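Local coordinates for acinetobacter secreted protease CpaA (Acinetobacter nosocomialis M2, PDB 6O38), which is a zinc metalloprotease exported by type II secretion with the help of its chaperone CpaB, and probably cleaves glycoproteins outside the cell, at residues A[38-43]-A[62-67]; A[47-52]-A[79-84]. All coordinates share one frame; numbering follows the deposited sequence.

Contact 1: A[38-43]-A[62-67]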
loop_
_atom_site.group_PDB
_atom_site.type_symbol
_atom_site.label_atom_id
_atom_site.label_comp_id
_atom_site.label_asym_id
_atom_site.label_seq_id
_atom_site.Cartn_x
_atom_site.Cartn_y
_atom_site.Cartn_z
ATOM N N LEU A 38 -24.507 5.038 -9.676
ATOM C CA LEU A 38 -25.327 5.129 -10.873
ATOM C C LEU A 38 -25.833 3.746 -11.277
ATOM O O LEU A 38 -25.165 2.737 -11.030
ATOM C CB LEU A 38 -24.527 5.742 -12.020
ATOM C CG LEU A 38 -24.016 7.166 -11.788
ATOM C CD1 LEU A 38 -23.183 7.640 -12.968
ATOM C CD2 LEU A 38 -25.174 8.119 -11.529
ATOM N N PRO A 39 -27.012 3.667 -11.892
ATOM C CA PRO A 39 -27.570 2.353 -12.234
ATOM C C PRO A 39 -26.856 1.729 -13.423
ATOM O O PRO A 39 -26.465 2.415 -14.369
ATOM C CB PRO A 39 -29.033 2.667 -12.562
ATOM C CG PRO A 39 -28.997 4.072 -13.059
ATOM C CD PRO A 39 -27.918 4.766 -12.269
ATOM N N THR A 40 -26.690 0.406 -13.361
ATOM C CA THR A 40 -26.084 -0.322 -14.471
ATOM C C THR A 40 -27.061 -0.470 -15.632
ATOM O O THR A 40 -26.702 -0.232 -16.791
ATOM C CB THR A 40 -25.597 -1.695 -13.999
ATOM O OG1 THR A 40 -26.571 -2.275 -13.123
ATOM C CG2 THR A 40 -24.269 -1.567 -13.267
ATOM N N ASN A 41 -28.297 -0.862 -15.339
ATOM C CA ASN A 41 -29.324 -0.939 -16.368
ATOM C C ASN A 41 -29.790 0.464 -16.733
ATOM O O ASN A 41 -30.162 1.251 -15.857
ATOM C CB ASN A 41 -30.500 -1.783 -15.876
ATOM C CG ASN A 41 -30.977 -2.783 -16.911
ATOM O OD1 ASN A 41 -30.267 -3.089 -17.870
ATOM N ND2 ASN A 41 -32.183 -3.304 -16.719
ATOM N N ALA A 42 -29.764 0.785 -18.025
ATOM C CA ALA A 42 -30.154 2.112 -18.485
ATOM C C ALA A 42 -30.333 2.083 -19.996
ATOM O O ALA A 42 -29.872 1.162 -20.676
ATOM C CB ALA A 42 -29.122 3.176 -18.094
ATOM N N ASN A 43 -31.012 3.107 -20.507
ATOM C CA ASN A 43 -31.160 3.302 -21.939
ATOM C C ASN A 43 -30.058 4.230 -22.448
ATOM O O ASN A 43 -29.252 4.757 -21.679
ATOM C CB ASN A 43 -32.552 3.839 -22.264
ATOM C CG ASN A 43 -33.615 2.758 -22.225
ATOM O OD1 ASN A 43 -34.003 2.291 -21.153
ATOM N ND2 ASN A 43 -34.090 2.353 -23.397
ATOM N N THR A 62 -17.722 5.220 -9.217
ATOM C CA THR A 62 -17.432 5.538 -10.610
ATOM C C THR A 62 -17.064 4.303 -11.423
ATOM O O THR A 62 -16.477 4.429 -12.502
ATOM C CB THR A 62 -16.309 6.573 -10.693
ATOM O OG1 THR A 62 -15.090 5.992 -10.212
ATOM C CG2 THR A 62 -16.647 7.781 -9.845
ATOM N N SER A 63 -17.404 3.110 -10.928
ATOM C CA SER A 63 -16.966 1.884 -11.587
ATOM C C SER A 63 -17.653 1.674 -12.931
ATOM O O SER A 63 -17.101 0.997 -13.805
ATOM C CB SER A 63 -17.214 0.682 -10.674
ATOM O OG SER A 63 -18.577 0.603 -10.293
ATOM N N ASN A 64 -18.847 2.239 -13.121
ATOM C CA ASN A 64 -19.586 2.097 -14.369
ATOM C C ASN A 64 -19.641 3.407 -15.151
ATOM O O ASN A 64 -20.579 3.644 -15.915
ATOM C CB ASN A 64 -20.995 1.569 -14.099
ATOM C CG ASN A 64 -21.818 2.504 -13.236
ATOM O OD1 ASN A 64 -21.279 3.361 -12.534
ATOM N ND2 ASN A 64 -23.135 2.339 -13.280
ATOM N N THR A 65 -18.641 4.262 -14.967
ATOM C CA THR A 65 -18.501 5.510 -15.703
ATOM C C THR A 65 -17.212 5.469 -16.521
ATOM O O THR A 65 -16.489 4.470 -16.533
ATOM C CB THR A 65 -18.501 6.712 -14.755
ATOM O OG1 THR A 65 -17.291 6.717 -13.986
ATOM C CG2 THR A 65 -19.690 6.646 -13.810
ATOM N N ASN A 66 -16.927 6.573 -17.211
ATOM C CA ASN A 66 -15.692 6.720 -17.968
ATOM C C ASN A 66 -14.664 7.573 -17.233
ATOM O O ASN A 66 -13.700 8.042 -17.850
ATOM C CB ASN A 66 -15.980 7.307 -19.351
ATOM C CG ASN A 66 -16.451 8.747 -19.289
ATOM O OD1 ASN A 66 -17.141 9.147 -18.351
ATOM N ND2 ASN A 66 -16.079 9.534 -20.291
ATOM N N ILE A 67 -14.850 7.783 -15.935
ATOM C CA ILE A 67 -13.929 8.572 -15.126
ATOM C C ILE A 67 -12.865 7.626 -14.564
ATOM O O ILE A 67 -13.220 6.691 -13.830
ATOM C CB ILE A 67 -14.660 9.308 -13.999
ATOM C CG1 ILE A 67 -15.610 10.352 -14.587
ATOM C CG2 ILE A 67 -13.666 9.953 -13.047
ATOM C CD1 ILE A 67 -16.430 11.086 -13.556
#
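Asn64 reaches from the turn of 62-67 to the backbone of Leu38 and makes the one hydrogen bond between the two loops. The bond from CA to CB of Asn64 points toward 38-43. Its CG sits between the backbone N and the carbonyl carbon, chi1 62°, and Asn64 CG lies 4.0 Å from Leu38 O. Asn64 OD1 lies 4.1 Å from Leu38 CB, a loose van der Waals contact. Asn64 ND2 donates to Leu38 O at 3.1 Å, in a bond bent to an N-H...O angle of 139°. The donor stands above the carbonyl plane of Leu38, and the acceptor is tilted from the amide plane of Asn64. Pro39 O is also near, 3.5 Å from Asn64 ND2. Thr40 CG2 lies 4.1 Å from Asn64 ND2, the two side chains crossing at about a right angle. A second, apolar touch joins Leu38 CD1 to Thr65 CG2 at 3.7 Å. These side chains also cross at about a right angle, and both pack on Phe82. The turn is type I, from Thr62 to Thr65. Thr62 O accepts from Thr65 N and Thr65 OG1, both reaching it from the same face. Pro39 O is bonded by Trp91 NE1. Ser63 packs on Asn96 of the CpaB chain. One bent side-chain-to-backbone bond and one methyl contact make a small join within the first beta-sandwich domain. Asn64 is partly exposed, Leu38 and Thr65 buried. Backbone bonds from Asn64 and Asn66 to Trp91 also tie the turn to strand 90-98.

Contact 2: A[47-52]-A[79-84]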
loop_
_atom_site.group_PDB
_atom_site.type_symbol
_atom_site.label_atom_id
_atom_site.label_comp_id
_atom_site.label_asym_id
_atom_site.label_seq_id
_atom_site.Cartn_x
_atom_site.Cartn_y
_atom_site.Cartn_z
ATOM N N LYS A 47 -30.070 10.749 -18.942
ATOM C CA LYS A 47 -29.291 11.801 -18.302
ATOM C C LYS A 47 -29.537 11.778 -16.800
ATOM O O LYS A 47 -30.688 11.728 -16.355
ATOM C CB LYS A 47 -29.649 13.176 -18.874
ATOM C CG LYS A 47 -28.949 14.334 -18.181
ATOM C CD LYS A 47 -29.391 15.676 -18.744
ATOM C CE LYS A 47 -28.992 15.826 -20.203
ATOM N NZ LYS A 47 -29.354 17.167 -20.740
ATOM N N ILE A 48 -28.453 11.817 -16.027
ATOM C CA ILE A 48 -28.515 11.884 -14.572
ATOM C C ILE A 48 -27.664 13.060 -14.115
ATOM O O ILE A 48 -26.513 13.201 -14.545
ATOM C CB ILE A 48 -28.029 10.577 -13.912
ATOM C CG1 ILE A 48 -29.041 9.454 -14.143
ATOM C CG2 ILE A 48 -27.784 10.783 -12.424
ATOM C CD1 ILE A 48 -28.716 8.181 -13.390
ATOM N N THR A 49 -28.230 13.904 -13.254
ATOM C CA THR A 49 -27.528 15.060 -12.714
ATOM C C THR A 49 -27.570 15.004 -11.195
ATOM O O THR A 49 -28.649 14.891 -10.604
ATOM C CB THR A 49 -28.144 16.372 -13.214
ATOM O OG1 THR A 49 -28.021 16.446 -14.640
ATOM C CG2 THR A 49 -27.439 17.566 -12.587
ATOM N N ILE A 50 -26.400 15.083 -10.568
ATOM C CA ILE A 50 -26.265 15.013 -9.117
ATOM C C ILE A 50 -25.922 16.404 -8.602
ATOM O O ILE A 50 -24.910 16.992 -9.003
ATOM C CB ILE A 50 -25.198 13.993 -8.694
ATOM C CG1 ILE A 50 -25.519 12.611 -9.267
ATOM C CG2 ILE A 50 -25.095 13.929 -7.178
ATOM C CD1 ILE A 50 -24.476 11.561 -8.943
ATOM N N ARG A 51 -26.765 16.929 -7.716
ATOM C CA ARG A 51 -26.526 18.199 -7.050
ATOM C C ARG A 51 -26.438 17.974 -5.548
ATOM O O ARG A 51 -27.009 17.019 -5.013
ATOM C CB ARG A 51 -27.634 19.215 -7.355
ATOM C CG ARG A 51 -27.690 19.677 -8.801
ATOM C CD ARG A 51 -28.791 20.709 -8.993
ATOM N NE ARG A 51 -28.855 21.203 -10.365
ATOM C CZ ARG A 51 -29.737 22.101 -10.793
ATOM N NH1 ARG A 51 -29.726 22.494 -12.059
ATOM N NH2 ARG A 51 -30.636 22.603 -9.955
ATOM N N SER A 52 -25.718 18.862 -4.866
ATOM C CA SER A 52 -25.540 18.738 -3.426
ATOM C C SER A 52 -25.449 20.116 -2.793
ATOM O O SER A 52 -24.660 20.956 -3.234
ATOM C CB SER A 52 -24.284 17.925 -3.094
ATOM O OG SER A 52 -24.065 17.881 -1.694
ATOM N N VAL A 79 -22.127 20.132 -9.179
ATOM C CA VAL A 79 -23.160 19.711 -10.123
ATOM C C VAL A 79 -22.492 18.768 -11.117
ATOM O O VAL A 79 -21.763 19.212 -12.010
ATOM C CB VAL A 79 -23.817 20.896 -10.842
ATOM C CG1 VAL A 79 -24.813 20.400 -11.881
ATOM C CG2 VAL A 79 -24.505 21.816 -9.840
ATOM N N TYR A 80 -22.731 17.470 -10.962
ATOM C CA TYR A 80 -22.207 16.459 -11.868
ATOM C C TYR A 80 -23.311 15.979 -12.799
ATOM O O TYR A 80 -24.443 15.747 -12.366
ATOM C CB TYR A 80 -21.629 15.273 -11.093
ATOM C CG TYR A 80 -20.413 15.616 -10.267
ATOM C CD1 TYR A 80 -19.141 15.568 -10.821
ATOM C CD2 TYR A 80 -20.535 15.985 -8.934
ATOM C CE1 TYR A 80 -18.024 15.880 -10.072
ATOM C CE2 TYR A 80 -19.422 16.298 -8.175
ATOM C CZ TYR A 80 -18.169 16.244 -8.750
ATOM O OH TYR A 80 -17.056 16.554 -8.002
ATOM N N GLN A 81 -22.979 15.832 -14.079
ATOM C CA GLN A 81 -23.938 15.417 -15.095
ATOM C C GLN A 81 -23.367 14.240 -15.871
ATOM O O GLN A 81 -22.228 14.298 -16.344
ATOM C CB GLN A 81 -24.269 16.570 -16.048
ATOM C CG GLN A 81 -25.408 16.275 -17.008
ATOM C CD GLN A 81 -25.663 17.415 -17.974
ATOM O OE1 GLN A 81 -26.801 17.662 -18.374
ATOM N NE2 GLN A 81 -24.601 18.117 -18.356
ATOM N N PHE A 82 -24.160 13.178 -16.002
ATOM C CA PHE A 82 -23.756 11.978 -16.719
ATOM C C PHE A 82 -24.779 11.651 -17.796
ATOM O O PHE A 82 -25.983 11.844 -17.602
ATOM C CB PHE A 82 -23.605 10.781 -15.770
ATOM C CG PHE A 82 -22.522 10.949 -14.745
ATOM C CD1 PHE A 82 -21.221 10.559 -15.020
ATOM C CD2 PHE A 82 -22.804 11.492 -13.503
ATOM C CE1 PHE A 82 -20.223 10.710 -14.077
ATOM C CE2 PHE A 82 -21.810 11.647 -12.556
ATOM C CZ PHE A 82 -20.518 11.255 -12.844
ATOM N N ILE A 83 -24.291 11.159 -18.932
ATOM C CA ILE A 83 -25.136 10.694 -20.026
ATOM C C ILE A 83 -24.698 9.281 -20.378
ATOM O O ILE A 83 -23.528 9.056 -20.712
ATOM C CB ILE A 83 -25.053 11.611 -21.258
ATOM C CG1 ILE A 83 -25.576 13.009 -20.922
ATOM C CG2 ILE A 83 -25.833 11.013 -22.420
ATOM C CD1 ILE A 83 -25.579 13.960 -22.099
ATOM N N PHE A 84 -25.628 8.333 -20.298
ATOM C CA PHE A 84 -25.309 6.937 -20.550
ATOM C C PHE A 84 -24.902 6.735 -22.011
ATOM O O PHE A 84 -25.049 7.621 -22.859
ATOM C CB PHE A 84 -26.499 6.046 -20.191
ATOM C CG PHE A 84 -26.144 4.596 -20.005
ATOM C CD1 PHE A 84 -25.436 4.181 -18.889
ATOM C CD2 PHE A 84 -26.526 3.648 -20.939
ATOM C CE1 PHE A 84 -25.110 2.850 -18.713
ATOM C CE2 PHE A 84 -26.204 2.316 -20.769
ATOM C CZ PHE A 84 -25.495 1.915 -19.654
#
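Residues 47-52 and 79-84 form an antiparallel pair of strands, their axes 4.6 Å apart at closest and their directions 168° apart. Ile48 with Phe82 and Ile50 with Tyr80 are the hydrogen-bonded pairs, with two bonds each. The shortest is Ile50 N to Tyr80 O, 2.7 Å. Thr49 with Gln81 is a non-hydrogen-bonded pair, where Thr49 CA comes within 3.2 Å of Tyr80 O as a CA-H...O contact. On the face with Lys47, Thr49 OG1 lies 3.5 Å from Gln81 CG. Gln81 CG is anti to the backbone N, chi1 -172°, and the chain beyond it is extended. Gln81 OE1 lies 3.3 Å from Lys47 CD. Arg51 and Val79 lie side by side, Arg51 CG to Val79 CG2 at 4.0 Å, while Arg51 NE is salt-bridged to Glu24. The other face, with Ile48, Ile50, Tyr80 and Phe82, is buried and largely hydrophobic. Ile50 CD1 approaches Phe82 CE2 at 4.5 Å. The pair belongs to the StcE-type beta-sandwich domain. Strand 22-27 runs parallel to 47-52 on one edge, and strand 90-98 lies antiparallel to 79-85 on the other. The buried face turns inward against strand 71-74, where Leu72 and Ile74 touch Tyr80 and Ile74 touches Ile50.

Both contacts belong to the first beta-sandwich domain, and their segments alternate along the chain. Both are partly buried. Contact 2 is a regular strand pair, held by repeated backbone bonds, with one buried face and one more open face of mixed polar and apolar side chains. Contact 1 joins two loops and buries far less surface; Leu38 and Thr65 are buried in it, Thr40 exposed. Its single bond is made by a side chain. The two meet through Phe82 and Phe84. Ala42 CB lies 3.8 Å from Phe84 CG. Pro39 CD packs on Ile48 CD1 at 3.7 Å. Trp91 of strand 90-98 touches residues of both. Of the two, contact 1 alone adjoins the CpaB chain.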